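Local coordinates for protein ribokinase (Thermotoga maritima, PDB 1VM7) that probably phosphorylates D-ribose at O-5, using ATP and a divalent cation, most likely magnesium, to give D-ribose 5-phosphate, at residues I167-P172 with Y186-E191. Numbering follows the deposited sequence.
Sequences IFDPAP and YLTPNE
Two partners grip OD1 of D169: the hydroxyl OG1 of T188, which donates to it over 3.0 Å, and K226, whose NZ makes a salt bridge to the same oxygen. The carboxylate sits just past the C-terminal ends of two neighbouring parallel strands, 165-168 and 186-187, of the central sheet of this PfkB-family sugar kinase, the end of the strands where such α/β folds place their active site. CG of D169 is anti to the backbone N (chi1 -166°), and the hydroxyl reaches OD1 from above the carboxylate plane, 51° out of it. That oxygen also lies 2.8 Å from the carbonyl O of T188, two acceptors with no hydrogen bond between them, a closeness that the lysine charge probably makes tolerable. T188 OG1 is in turn hydrogen-bonded to ND2 of N261 on helix 256-269, the helix that carries D258, the predicted proton acceptor. An alanine in place of D169 would remove both bonds to OD1 and would probably leave K226, a predicted ATP-site residue, less firmly positioned.

Earlier along the strands, the backbones pair by ordinary parallel bonds: F168 N gives a nearly straight one to Y186 O (2.9 Å, 171°), and T188 N returns one to F168 O, both in the carbonyl planes. I167 and Y186 lie side by side on the face toward helix 256-269, where the Y186 ring meets F264 edge-to-face. On the other face L187 CD1 presses to 3.5 Å from F168 CD2. Past the strands, 186-191 goes on to N190, a predicted ATP-binding residue that N-caps helix 191-202 through OD1. P170, centre of an inverse gamma turn closed by A171 N to D169 O, sets its CG 3.6 Å from CB of P189.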
loop_
_atom_site.group_PDB
_atom_site.type_symbol
_atom_site.label_atom_id
_atom_site.label_comp_id
_atom_site.label_asym_id
_atom_site.label_seq_id
_atom_site.Cartn_x
_atom_site.Cartn_y
_atom_site.Cartn_z
ATOM N N ILE A 167 -14.576 6.720 -28.174
ATOM C CA ILE A 167 -13.517 5.726 -28.164
ATOM C C ILE A 167 -13.598 4.990 -26.828
ATOM O O ILE A 167 -13.482 5.614 -25.779
ATOM C CB ILE A 167 -12.131 6.386 -28.268
ATOM C CG1 ILE A 167 -12.025 7.182 -29.581
ATOM C CG2 ILE A 167 -11.049 5.323 -28.156
ATOM C CD1 ILE A 167 -10.905 8.226 -29.656
ATOM N N PHE A 168 -13.818 3.670 -26.882
ATOM C CA PHE A 168 -13.951 2.832 -25.681
ATOM C C PHE A 168 -12.862 1.744 -25.651
ATOM O O PHE A 168 -12.766 0.908 -26.534
ATOM C CB PHE A 168 -15.347 2.219 -25.615
ATOM C CG PHE A 168 -15.527 1.222 -24.511
ATOM C CD1 PHE A 168 -15.269 1.559 -23.207
ATOM C CD2 PHE A 168 -15.966 -0.073 -24.789
ATOM C CE1 PHE A 168 -15.439 0.641 -22.199
ATOM C CE2 PHE A 168 -16.145 -0.989 -23.788
ATOM C CZ PHE A 168 -15.878 -0.645 -22.490
ATOM N N ASP A 169 -12.014 1.827 -24.636
ATOM C CA ASP A 169 -10.966 0.866 -24.389
ATOM C C ASP A 169 -11.537 -0.150 -23.391
ATOM O O ASP A 169 -11.778 0.155 -22.206
ATOM C CB ASP A 169 -9.765 1.605 -23.825
ATOM C CG ASP A 169 -8.489 0.797 -23.840
ATOM O OD1 ASP A 169 -8.415 -0.188 -24.628
ATOM O OD2 ASP A 169 -7.549 1.205 -23.073
ATOM N N PRO A 170 -11.814 -1.367 -23.865
ATOM C CA PRO A 170 -12.541 -2.309 -23.021
ATOM C C PRO A 170 -11.589 -2.974 -22.009
ATOM O O PRO A 170 -11.394 -4.178 -22.019
ATOM C CB PRO A 170 -13.119 -3.292 -24.041
ATOM C CG PRO A 170 -12.037 -3.332 -25.137
ATOM C CD PRO A 170 -11.475 -1.945 -25.184
ATOM N N ALA A 171 -11.024 -2.167 -21.115
ATOM C CA ALA A 171 -9.949 -2.610 -20.241
ATOM C C ALA A 171 -10.279 -2.274 -18.772
ATOM O O ALA A 171 -10.472 -1.113 -18.436
ATOM C CB ALA A 171 -8.669 -1.944 -20.672
ATOM N N PRO A 172 -10.424 -3.285 -17.904
ATOM C CA PRO A 172 -10.512 -4.715 -18.215
ATOM C C PRO A 172 -11.776 -5.039 -18.971
ATOM O O PRO A 172 -12.732 -4.274 -18.937
ATOM C CB PRO A 172 -10.609 -5.383 -16.829
ATOM C CG PRO A 172 -11.122 -4.300 -15.917
ATOM C CD PRO A 172 -10.507 -3.047 -16.448
ATOM N N TYR A 186 -15.091 3.954 -31.925
ATOM C CA TYR A 186 -13.898 3.110 -31.855
ATOM C C TYR A 186 -13.963 2.194 -30.646
ATOM O O TYR A 186 -14.240 2.641 -29.515
ATOM C CB TYR A 186 -12.603 3.952 -31.792
ATOM C CG TYR A 186 -12.328 4.705 -33.060
ATOM C CD1 TYR A 186 -12.846 5.973 -33.258
ATOM C CD2 TYR A 186 -11.586 4.134 -34.085
ATOM C CE1 TYR A 186 -12.623 6.660 -34.416
ATOM C CE2 TYR A 186 -11.373 4.814 -35.267
ATOM C CZ TYR A 186 -11.886 6.088 -35.422
ATOM O OH TYR A 186 -11.687 6.793 -36.597
ATOM N N LEU A 187 -13.728 0.904 -30.895
ATOM C CA LEU A 187 -13.500 -0.068 -29.834
ATOM C C LEU A 187 -12.053 -0.521 -29.965
ATOM O O LEU A 187 -11.625 -0.917 -31.043
ATOM C CB LEU A 187 -14.444 -1.267 -29.991
ATOM C CG LEU A 187 -14.397 -2.333 -28.888
ATOM C CD1 LEU A 187 -15.036 -1.808 -27.643
ATOM C CD2 LEU A 187 -15.066 -3.620 -29.326
ATOM N N THR A 188 -11.298 -0.473 -28.878
ATOM C CA THR A 188 -9.834 -0.651 -28.971
ATOM C C THR A 188 -9.338 -1.763 -28.048
ATOM O O THR A 188 -8.591 -1.509 -27.129
ATOM C CB THR A 188 -9.086 0.669 -28.633
ATOM O OG1 THR A 188 -9.271 0.998 -27.248
ATOM C CG2 THR A 188 -9.599 1.832 -29.494
ATOM N N PRO A 189 -9.774 -3.005 -28.273
ATOM C CA PRO A 189 -9.324 -4.069 -27.392
ATOM C C PRO A 189 -7.910 -4.494 -27.737
ATOM O O PRO A 189 -7.517 -4.380 -28.878
ATOM C CB PRO A 189 -10.295 -5.216 -27.723
ATOM C CG PRO A 189 -10.561 -5.003 -29.174
ATOM C CD PRO A 189 -10.636 -3.520 -29.352
ATOM N N ASN A 190 -7.156 -4.964 -26.753
ATOM C CA ASN A 190 -5.936 -5.708 -27.037
ATOM C C ASN A 190 -6.324 -7.157 -27.311
ATOM O O ASN A 190 -7.507 -7.493 -27.345
ATOM C CB ASN A 190 -4.920 -5.592 -25.888
ATOM C CG ASN A 190 -5.366 -6.285 -24.598
ATOM O OD1 ASN A 190 -6.128 -7.258 -24.613
ATOM N ND2 ASN A 190 -4.875 -5.773 -23.459
ATOM N N GLU A 191 -5.336 -8.025 -27.513
ATOM C CA GLU A 191 -5.614 -9.368 -28.001
ATOM C C GLU A 191 -6.327 -10.241 -26.966
ATOM O O GLU A 191 -7.264 -10.977 -27.291
ATOM C CB GLU A 191 -4.335 -10.033 -28.483
ATOM C CG GLU A 191 -4.599 -11.379 -29.126
ATOM C CD GLU A 191 -3.540 -11.776 -30.115
ATOM O OE1 GLU A 191 -2.436 -11.180 -30.091
ATOM O OE2 GLU A 191 -3.837 -12.673 -30.922
#